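Local structure of Rab GDP dissociation inhibitor alpha (Naegleria fowleri, 6C87) at residues I314-V319 / N357-A362. The protein probably extracts GDP-bound, prenylated Rab GTPases from membranes and slows their release of GDP, as related GDP dissociation inhibitors do. Residues are numbered along the deposited sequence; the frame is centred on the assembly and turned at random.
Sequences ILSHPV and NGKYIA
Leu315 and Tyr360 form the last hydrogen-bonded pair of the antiparallel strands 302-315 and 360-367 of the mixed sheet, just before the chain leaves the first strand as a loop. Leu315 N donates to Tyr360 O at 2.8 Å in a nearly straight bond (170°), and Tyr360 N returns to Leu315 O, more bent at 147°. Beyond this pair the 316-319 backbone turns across the Tyr360 side chain. Tyr360 CG lies anti to its own carbonyl carbon (chi1 -54°), which lays one ring face against the His317-Pro318 peptide: His317 O is 3.5 Å from Tyr360 CD1 over that face, and Pro318 N 3.7 Å from Tyr360 CZ over the same face. Leu315 O instead meets the ring edge in plane, and Phe350 packs edge-to-face with the same ring. On the Tyr360 side of the sheet, Leu315 CD1 also reaches Ala362 CB at 3.9 Å. On the other side, Ile314 and Ile361 lie side by side, CG1 of Ile314 4.1 Å from CD1 of Ile361. The Lys359 chain, bent at chi2 and chi4, passes Ile314 CG2 and ends at a water that bridges Lys359 NZ and Ser316 OG; Lys359 NZ also hydrogen-bonds Ser73 O, and Ser316 OG hydrogen-bonds Asp388 OD2. The arrangement is that of the end of an antiparallel strand pair, with an aromatic side chain packed against the departing loop.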
loop_
_atom_site.group_PDB
_atom_site.type_symbol
_atom_site.label_atom_id
_atom_site.label_comp_id
_atom_site.label_asym_id
_atom_site.label_seq_id
_atom_site.Cartn_x
_atom_site.Cartn_y
_atom_site.Cartn_z
ATOM N N ILE A 314 2.621 -44.491 14.802
ATOM C CA ILE A 314 3.998 -44.873 14.526
ATOM C C ILE A 314 3.991 -46.059 13.573
ATOM O O ILE A 314 3.409 -47.112 13.873
ATOM C CB ILE A 314 4.761 -45.202 15.813
ATOM C CG1 ILE A 314 4.753 -43.970 16.727
ATOM C CG2 ILE A 314 6.176 -45.662 15.458
ATOM C CD1 ILE A 314 5.412 -44.177 18.072
ATOM N N LEU A 315 4.656 -45.896 12.434
ATOM C CA LEU A 315 4.711 -46.922 11.407
ATOM C C LEU A 315 6.145 -47.392 11.237
ATOM O O LEU A 315 7.095 -46.627 11.429
ATOM C CB LEU A 315 4.172 -46.395 10.069
ATOM C CG LEU A 315 2.829 -45.653 10.092
ATOM C CD1 LEU A 315 2.439 -45.194 8.700
ATOM C CD2 LEU A 315 1.746 -46.555 10.667
ATOM N N SER A 316 6.291 -48.661 10.870
ATOM C CA SER A 316 7.573 -49.239 10.497
ATOM C C SER A 316 7.664 -49.454 8.990
ATOM O O SER A 316 8.402 -50.322 8.516
ATOM C CB SER A 316 7.798 -50.548 11.247
ATOM O OG SER A 316 8.215 -50.281 12.572
ATOM N N HIS A 317 6.914 -48.661 8.229
ATOM C CA HIS A 317 6.825 -48.822 6.787
ATOM C C HIS A 317 6.303 -47.527 6.193
ATOM O O HIS A 317 5.559 -46.804 6.859
ATOM C CB HIS A 317 5.894 -49.990 6.420
ATOM C CG HIS A 317 4.481 -49.794 6.870
ATOM N ND1 HIS A 317 3.570 -49.046 6.155
ATOM C CD2 HIS A 317 3.825 -50.236 7.968
ATOM C CE1 HIS A 317 2.415 -49.032 6.795
ATOM N NE2 HIS A 317 2.541 -49.750 7.897
ATOM N N PRO A 318 6.660 -47.208 4.957
ATOM C CA PRO A 318 6.029 -46.065 4.298
ATOM C C PRO A 318 4.570 -46.376 3.994
ATOM O O PRO A 318 4.123 -47.525 4.009
ATOM C CB PRO A 318 6.839 -45.905 3.007
ATOM C CG PRO A 318 7.287 -47.304 2.700
ATOM C CD PRO A 318 7.552 -47.949 4.045
ATOM N N VAL A 319 3.816 -45.326 3.701
ATOM C CA VAL A 319 2.421 -45.521 3.351
ATOM C C VAL A 319 2.344 -46.139 1.960
ATOM O O VAL A 319 3.056 -45.717 1.035
ATOM C CB VAL A 319 1.666 -44.189 3.438
ATOM C CG1 VAL A 319 0.207 -44.398 3.136
ATOM C CG2 VAL A 319 1.862 -43.566 4.832
ATOM N N ASN A 357 15.501 -44.225 13.070
ATOM C CA ASN A 357 15.698 -44.796 11.744
ATOM C C ASN A 357 14.751 -45.965 11.520
ATOM O O ASN A 357 14.686 -46.896 12.331
ATOM C CB ASN A 357 17.140 -45.254 11.577
ATOM C CG ASN A 357 17.929 -44.363 10.655
ATOM O OD1 ASN A 357 17.415 -43.883 9.643
ATOM N ND2 ASN A 357 19.201 -44.164 10.978
ATOM N N GLY A 358 14.025 -45.916 10.406
ATOM C CA GLY A 358 13.042 -46.924 10.072
ATOM C C GLY A 358 11.658 -46.671 10.623
ATOM O O GLY A 358 10.753 -47.485 10.382
ATOM N N LYS A 359 11.451 -45.560 11.323
ATOM C CA LYS A 359 10.158 -45.241 11.903
ATOM C C LYS A 359 9.541 -44.043 11.196
ATOM O O LYS A 359 10.238 -43.148 10.706
ATOM C CB LYS A 359 10.267 -44.971 13.410
ATOM C CG LYS A 359 10.568 -46.208 14.261
ATOM C CD LYS A 359 9.408 -47.213 14.185
ATOM C CE LYS A 359 9.350 -48.160 15.391
ATOM N NZ LYS A 359 10.522 -49.078 15.513
ATOM N N TYR A 360 8.218 -44.049 11.141
ATOM C CA TYR A 360 7.439 -43.011 10.490
ATOM C C TYR A 360 6.360 -42.546 11.458
ATOM O O TYR A 360 5.780 -43.354 12.192
ATOM C CB TYR A 360 6.797 -43.533 9.181
ATOM C CG TYR A 360 7.769 -44.166 8.185
ATOM C CD1 TYR A 360 8.319 -45.427 8.425
ATOM C CD2 TYR A 360 8.112 -43.519 6.990
ATOM C CE1 TYR A 360 9.201 -46.014 7.531
ATOM C CE2 TYR A 360 8.999 -44.111 6.077
ATOM C CZ TYR A 360 9.532 -45.366 6.363
ATOM O OH TYR A 360 10.404 -45.983 5.492
ATOM N N ILE A 361 6.114 -41.240 11.477
ATOM C CA ILE A 361 5.018 -40.646 12.229
ATOM C C ILE A 361 3.969 -40.220 11.217
ATOM O O ILE A 361 4.244 -39.385 10.345
ATOM C CB ILE A 361 5.464 -39.434 13.061
ATOM C CG1 ILE A 361 6.737 -39.722 13.856
ATOM C CG2 ILE A 361 4.331 -39.014 13.979
ATOM C CD1 ILE A 361 6.620 -40.876 14.821
ATOM N N ALA A 362 2.791 -40.822 11.290
ATOM C CA ALA A 362 1.661 -40.441 10.450
ATOM C C ALA A 362 0.557 -39.964 11.374
ATOM O O ALA A 362 0.120 -40.702 12.266
ATOM C CB ALA A 362 1.184 -41.597 9.565
HETATM O O HOH W 1 10.833 -50.061 13.022
#